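Local coordinates for protein Exo-alpha-sialidase (Clostridium perfringens, PDB 2V72) that carries a family 32 carbohydrate-binding module that binds galactose, probably helping this large sialidase toxin to attach to glycans, at residues H42-W45 and N46-A50; V111-D114 and S115-A119. All coordinates share one frame; numbering follows the deposited sequence.

Contact 1 (H42-W45 and N46-A50). With GAL (beta-D-galactopyranose), chain C.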
ATOM      1  N   HIS A  42      -9.496   3.094   1.323  1.00 43.80           N
ATOM      2  CA  HIS A  42     -10.379   2.618   0.275  1.00 43.58           C
ATOM      3  C   HIS A  42     -10.667   3.818  -0.616  1.00 43.93           C
ATOM      4  O   HIS A  42     -10.860   4.938  -0.118  1.00 43.79           O
ATOM      5  CB  HIS A  42     -11.662   2.075   0.917  1.00 43.70           C
ATOM      6  CG  HIS A  42     -12.526   1.252   0.008  1.00 42.73           C
ATOM      7  ND1 HIS A  42     -13.047   1.735  -1.171  1.00 41.57           N
ATOM      8  CD2 HIS A  42     -13.018  -0.003   0.147  1.00 42.21           C
ATOM      9  CE1 HIS A  42     -13.798   0.805  -1.735  1.00 42.80           C
ATOM     10  NE2 HIS A  42     -13.798  -0.259  -0.954  1.00 42.02           N
ATOM     11  N   THR A  43     -10.668   3.592  -1.928  1.00 43.72           N
ATOM     12  CA  THR A  43     -11.016   4.643  -2.877  1.00 43.89           C
ATOM     13  C   THR A  43     -12.493   4.997  -2.689  1.00 44.14           C
ATOM     14  O   THR A  43     -13.208   4.285  -1.979  1.00 43.75           O
ATOM     15  CB  THR A  43     -10.699   4.233  -4.327  1.00 43.88           C
ATOM     16  OG1 THR A  43     -11.420   3.043  -4.666  1.00 43.85           O
ATOM     17  CG2 THR A  43      -9.182   3.988  -4.502  1.00 43.39           C
ATOM     18  N   LYS A  44     -12.955   6.093  -3.287  1.00 44.42           N
ATOM     19  CA  LYS A  44     -14.316   6.545  -2.980  1.00 44.77           C
ATOM     20  C   LYS A  44     -15.407   5.624  -3.490  1.00 44.60           C
ATOM     21  O   LYS A  44     -15.426   5.224  -4.656  1.00 44.93           O
ATOM     22  CB  LYS A  44     -14.575   8.023  -3.323  1.00 44.78           C
ATOM     23  CG  LYS A  44     -14.254   8.472  -4.716  1.00 45.51           C
ATOM     24  CD  LYS A  44     -14.505   9.998  -4.853  1.00 45.24           C
ATOM     25  CE  LYS A  44     -13.729  10.812  -3.815  1.00 45.79           C
ATOM     26  NZ  LYS A  44     -13.953  12.288  -3.953  1.00 45.38           N
ATOM     27  N   TRP A  45     -16.297   5.281  -2.568  1.00 44.73           N
ATOM     28  CA  TRP A  45     -17.315   4.254  -2.762  1.00 44.90           C
ATOM     29  C   TRP A  45     -18.213   4.469  -3.980  1.00 45.61           C
ATOM     30  O   TRP A  45     -18.707   3.498  -4.552  1.00 45.00           O
ATOM     31  CB  TRP A  45     -18.176   4.159  -1.512  1.00 44.52           C
ATOM     32  CG  TRP A  45     -17.466   3.695  -0.256  1.00 44.31           C
ATOM     33  CD1 TRP A  45     -16.118   3.463  -0.083  1.00 43.28           C
ATOM     34  CD2 TRP A  45     -18.079   3.437   1.012  1.00 42.88           C
ATOM     35  NE1 TRP A  45     -15.868   3.077   1.215  1.00 42.42           N
ATOM     36  CE2 TRP A  45     -17.052   3.053   1.906  1.00 43.17           C
ATOM     37  CE3 TRP A  45     -19.396   3.492   1.478  1.00 42.80           C
ATOM     38  CZ2 TRP A  45     -17.310   2.714   3.245  1.00 44.73           C
ATOM     39  CZ3 TRP A  45     -19.650   3.158   2.808  1.00 43.53           C
ATOM     40  CH2 TRP A  45     -18.612   2.776   3.676  1.00 43.68           C
ATOM     41  N   ASN A  46     -18.415   5.733  -4.378  1.00 46.72           N
ATOM     42  CA  ASN A  46     -19.293   6.044  -5.517  1.00 47.54           C
ATOM     43  C   ASN A  46     -18.685   5.745  -6.890  1.00 47.82           C
ATOM     44  O   ASN A  46     -19.316   5.992  -7.920  1.00 47.99           O
ATOM     45  CB  ASN A  46     -19.864   7.476  -5.447  1.00 47.81           C
ATOM     46  CG  ASN A  46     -18.803   8.573  -5.593  1.00 48.77           C
ATOM     47  OD1 ASN A  46     -19.069   9.733  -5.268  1.00 50.17           O
ATOM     48  ND2 ASN A  46     -17.616   8.224  -6.082  1.00 49.13           N
ATOM     49  N   GLY A  47     -17.462   5.213  -6.884  1.00 48.15           N
ATOM     50  CA  GLY A  47     -16.786   4.741  -8.091  1.00 48.38           C
ATOM     51  C   GLY A  47     -16.357   5.819  -9.070  1.00 49.01           C
ATOM     52  O   GLY A  47     -16.137   5.533 -10.251  1.00 49.09           O
ATOM     53  N   SER A  48     -16.227   7.055  -8.590  1.00 49.23           N
ATOM     54  CA  SER A  48     -15.972   8.198  -9.478  1.00 49.47           C
ATOM     55  C   SER A  48     -14.518   8.273  -9.878  1.00 49.61           C
ATOM     56  O   SER A  48     -14.184   8.810 -10.929  1.00 50.01           O
ATOM     57  CB  SER A  48     -16.399   9.518  -8.825  1.00 49.56           C
ATOM     58  OG  SER A  48     -15.786   9.685  -7.560  1.00 49.03           O
ATOM     59  N   ASP A  49     -13.656   7.738  -9.022  1.00 49.78           N
ATOM     60  CA  ASP A  49     -12.231   7.726  -9.269  1.00 49.57           C
ATOM     61  C   ASP A  49     -11.812   6.355  -9.812  1.00 49.45           C
ATOM     62  O   ASP A  49     -11.370   5.479  -9.060  1.00 49.29           O
ATOM     63  CB  ASP A  49     -11.472   8.094  -7.991  1.00 49.45           C
ATOM     64  CG  ASP A  49     -11.720   9.528  -7.556  1.00 50.02           C
ATOM     65  OD1 ASP A  49     -11.917  10.395  -8.437  1.00 51.83           O
ATOM     66  OD2 ASP A  49     -11.712   9.795  -6.335  1.00 48.29           O
ATOM     67  N   ALA A  50     -11.968   6.181 -11.123  1.00 49.14           N
ATOM     68  CA  ALA A  50     -11.584   4.943 -11.801  1.00 49.28           C
ATOM     69  C   ALA A  50     -10.087   4.634 -11.648  1.00 49.27           C
ATOM     70  O   ALA A  50      -9.263   5.549 -11.588  1.00 49.28           O
ATOM     71  CB  ALA A  50     -11.967   5.013 -13.273  1.00 49.27           C
TER
HETATM   72  C1  GAL C1140     -19.580  -1.480   0.757  1.00 48.53           C
HETATM   73  C2  GAL C1140     -18.281  -1.805   1.491  1.00 48.85           C
HETATM   74  C3  GAL C1140     -17.320  -0.612   1.460  1.00 48.25           C
HETATM   75  C4  GAL C1140     -17.182  -0.013   0.059  1.00 48.00           C
HETATM   76  C5  GAL C1140     -18.541   0.204  -0.592  1.00 48.42           C
HETATM   77  C6  GAL C1140     -18.373   0.665  -2.037  1.00 47.79           C
HETATM   78  O1  GAL C1140     -20.332  -2.660   0.641  1.00 49.22           O
HETATM   79  O2  GAL C1140     -18.559  -2.201   2.818  1.00 48.29           O
HETATM   80  O3  GAL C1140     -16.047  -1.031   1.893  1.00 47.96           O
HETATM   81  O4  GAL C1140     -16.419  -0.873  -0.759  1.00 47.65           O
HETATM   82  O5  GAL C1140     -19.306  -0.995  -0.548  1.00 49.00           O
HETATM   83  O6  GAL C1140     -19.591   1.200  -2.510  1.00 47.84           O
HETATM   84  O   HOH W   1     -13.818   5.253  -6.943  1.00 47.89           O
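Lys44 lays its aliphatic chain across the carboxylate of Asp49 on a type I beta turn, Lys44 to Gly47, in one of the loops that carry the sugar site of this F5/8 type C (discoidin-like) beta-sandwich. Lys44 CD lies 3.2 Å from Asp49 OD2. A bend at chi3 (55°) turns the rest of the chain, and Lys44 NZ stays 4.1 Å from Asp49 OD2, short of a salt bridge; the opposite charges probably still attract. Asp49 OD2 is also hydrogen-bonded to Ser22 OG, the hydroxyl that the Lys44 backbone N uses too. The turn is closed by Gly47 N donating to Lys44 O at 3.0 Å. A water donates to the same carbonyl and accepts from Asp49 N, bridging the first residue of the turn to one two places past its end. Gly47 has its phi at 69°, a backbone shape that glycine adopts readily.

Trp45, the second residue of the turn, presents one indole face to the galactose. Sugar atom C4 rides 3.4 Å above the ring plane, and C3, C5 and C6 spread over the same face, an aromatic platform for the apolar side of the sugar. Asp27 takes the indole NE1 hydrogen bond, helping to fix the platform. Galactose O6 donates to Trp45 O, so the turn's backbone also takes part in binding. His42 approaches the sugar as well: its ND1 donates to Thr43 O at 2.7 Å, nearly in the imidazole plane, and this sets the ring's rotation so that NE2 comes within 2.7 Å of galactose O4.

Contact 2 (V111-D114 and S115-A119)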
ATOM      1  N   VAL A 111       5.759  -8.672  -0.545  1.00 50.27           N
ATOM      2  CA  VAL A 111       6.706  -8.354  -1.602  1.00 50.04           C
ATOM      3  C   VAL A 111       8.075  -8.265  -0.943  1.00 49.87           C
ATOM      4  O   VAL A 111       8.280  -7.486  -0.008  1.00 49.20           O
ATOM      5  CB  VAL A 111       6.345  -7.026  -2.326  1.00 49.96           C
ATOM      6  CG1 VAL A 111       7.479  -6.583  -3.243  1.00 49.87           C
ATOM      7  CG2 VAL A 111       5.052  -7.182  -3.121  1.00 50.02           C
ATOM      8  N   THR A 112       9.003  -9.085  -1.418  1.00 50.04           N
ATOM      9  CA  THR A 112      10.334  -9.128  -0.821  1.00 50.55           C
ATOM     10  C   THR A 112      11.404  -8.697  -1.820  1.00 50.68           C
ATOM     11  O   THR A 112      11.334  -9.013  -3.009  1.00 50.15           O
ATOM     12  CB  THR A 112      10.632 -10.512  -0.198  1.00 50.67           C
ATOM     13  OG1 THR A 112       9.649 -10.795   0.811  1.00 50.36           O
ATOM     14  CG2 THR A 112      12.029 -10.548   0.448  1.00 51.42           C
ATOM     15  N   PHE A 113      12.378  -7.947  -1.321  1.00 51.24           N
ATOM     16  CA  PHE A 113      13.511  -7.515  -2.119  1.00 51.88           C
ATOM     17  C   PHE A 113      14.778  -8.202  -1.613  1.00 52.38           C
ATOM     18  O   PHE A 113      15.316  -7.835  -0.558  1.00 52.41           O
ATOM     19  CB  PHE A 113      13.651  -5.987  -2.074  1.00 51.84           C
ATOM     20  CG  PHE A 113      12.404  -5.247  -2.479  1.00 51.64           C
ATOM     21  CD1 PHE A 113      11.563  -4.700  -1.517  1.00 52.04           C
ATOM     22  CD2 PHE A 113      12.067  -5.102  -3.821  1.00 51.35           C
ATOM     23  CE1 PHE A 113      10.409  -4.014  -1.883  1.00 51.14           C
ATOM     24  CE2 PHE A 113      10.913  -4.423  -4.194  1.00 50.57           C
ATOM     25  CZ  PHE A 113      10.089  -3.877  -3.227  1.00 50.86           C
ATOM     26  N   ASP A 114      15.231  -9.208  -2.365  1.00 53.02           N
ATOM     27  CA  ASP A 114      16.471  -9.945  -2.066  1.00 53.62           C
ATOM     28  C   ASP A 114      17.640  -8.983  -1.830  1.00 53.66           C
ATOM     29  O   ASP A 114      18.366  -9.111  -0.840  1.00 53.68           O
ATOM     30  CB  ASP A 114      16.808 -10.931  -3.193  1.00 53.85           C
ATOM     31  CG  ASP A 114      15.792 -12.073  -3.318  1.00 55.06           C
ATOM     32  OD1 ASP A 114      15.151 -12.447  -2.304  1.00 56.36           O
ATOM     33  OD2 ASP A 114      15.650 -12.613  -4.441  1.00 56.00           O
ATOM     34  N   SER A 115      17.809  -8.034  -2.748  1.00 53.80           N
ATOM     35  CA  SER A 115      18.630  -6.844  -2.514  1.00 54.12           C
ATOM     36  C   SER A 115      17.743  -5.728  -1.946  1.00 53.92           C
ATOM     37  O   SER A 115      16.861  -5.235  -2.654  1.00 53.82           O
ATOM     38  CB  SER A 115      19.277  -6.361  -3.814  1.00 54.06           C
ATOM     39  OG  SER A 115      20.571  -6.909  -3.981  1.00 55.54           O
ATOM     40  N   PRO A 116      17.976  -5.330  -0.672  1.00 53.81           N
ATOM     41  CA  PRO A 116      17.154  -4.316   0.010  1.00 53.71           C
ATOM     42  C   PRO A 116      17.232  -2.945  -0.664  1.00 53.73           C
ATOM     43  O   PRO A 116      18.320  -2.466  -0.994  1.00 53.38           O
ATOM     44  CB  PRO A 116      17.758  -4.252   1.417  1.00 53.72           C
ATOM     45  CG  PRO A 116      18.537  -5.523   1.564  1.00 54.18           C
ATOM     46  CD  PRO A 116      19.061  -5.817   0.196  1.00 53.69           C
ATOM     47  N   ILE A 117      16.076  -2.323  -0.865  1.00 53.81           N
ATOM     48  CA  ILE A 117      16.016  -1.079  -1.623  1.00 53.76           C
ATOM     49  C   ILE A 117      16.031   0.168  -0.742  1.00 53.46           C
ATOM     50  O   ILE A 117      15.407   0.211   0.321  1.00 53.62           O
ATOM     51  CB  ILE A 117      14.847  -1.066  -2.641  1.00 53.82           C
ATOM     52  CG1 ILE A 117      13.515  -1.420  -1.973  1.00 54.59           C
ATOM     53  CG2 ILE A 117      15.138  -2.043  -3.772  1.00 53.89           C
ATOM     54  CD1 ILE A 117      12.289  -0.782  -2.627  1.00 53.59           C
ATOM     55  N   ASP A 118      16.786   1.166  -1.187  1.00 53.17           N
ATOM     56  CA  ASP A 118      16.838   2.467  -0.530  1.00 52.88           C
ATOM     57  C   ASP A 118      15.584   3.231  -0.920  1.00 52.19           C
ATOM     58  O   ASP A 118      15.290   3.375  -2.103  1.00 51.93           O
ATOM     59  CB  ASP A 118      18.085   3.255  -0.968  1.00 53.16           C
ATOM     60  CG  ASP A 118      19.381   2.518  -0.680  1.00 53.80           C
ATOM     61  OD1 ASP A 118      19.749   2.374   0.511  1.00 55.58           O
ATOM     62  OD2 ASP A 118      20.036   2.084  -1.646  1.00 54.30           O
ATOM     63  N   ALA A 119      14.840   3.702   0.076  1.00 51.74           N
ATOM     64  CA  ALA A 119      13.592   4.425  -0.170  1.00 51.43           C
ATOM     65  C   ALA A 119      13.187   5.269   1.030  1.00 51.17           C
ATOM     66  O   ALA A 119      13.256   4.805   2.168  1.00 50.93           O
ATOM     67  CB  ALA A 119      12.471   3.442  -0.526  1.00 51.53           C
TER
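Ile117 sets its terminal methyl over one face of the Phe113 ring: CD1 lies 3.9 Å from the ring centroid and only 17° off the normal, a CH-pi contact. The methyl is displaced slightly toward the CE1 and CZ side, 3.8 Å from each of those atoms, while CG1 follows behind it at 3.8 Å from CD1 of Phe113. With chi1 at 52°, Ile117 holds CG1 between its backbone N and carbonyl carbon, and from there the branch runs out to the ring. Phe113 has its CG beside the backbone N (chi1 -55°), and its CB sits 3.3 Å from Ser115 O.

Between the two side chains the backbone turns a corner at Asp114 and Ser115, whose CB atoms head away from the packing toward the exposed surface. Pro116 follows on the outside, its CD resting 3.5 Å from Asp114 O, and no hydrogen bond spans the corner. What joins its two arms is the apolar overlap together with a shared neighbour, strand 62-71: Phe113 pairs through its backbone with Ser66, and Ile117 with Val65, so the chain makes its corner between pairings to two adjacent residues of that strand. Beyond the corner, Asp118 reaches Lys64 of the same strand in a salt bridge.

Phe113 and Ile117 both also touch Val65 and, across the sandwich, Val97 of strand 93-101. The buried Phe113 and the partly exposed Ile117 thus pack together where strands 109-113 and 116-119, on the two sides of the corner, both meet strand 62-71, at the end of the antiparallel beta-sandwich characteristic of F5/8 type C domains.

Overall arrangement
Contact 1 and contact 2 lie on opposite sides of the centre of the module, their centres 31 Å apart and their nearest atoms about 18 Å apart, so neither touches the other. Contact 1 belongs to the galactose end: His42 and Trp45 share the pocket with Arg73, Asn78 and Phe133, and the Trp45 side chain is about 13 Å from the bound calcium ion. Contact 2 is structural packing remote from the sugar. One sheet nevertheless links them: strand 41-42, which leads into contact 1, pairs with 135-142, this pairs with 62-71, and 62-71 in turn receives both strands of contact 2.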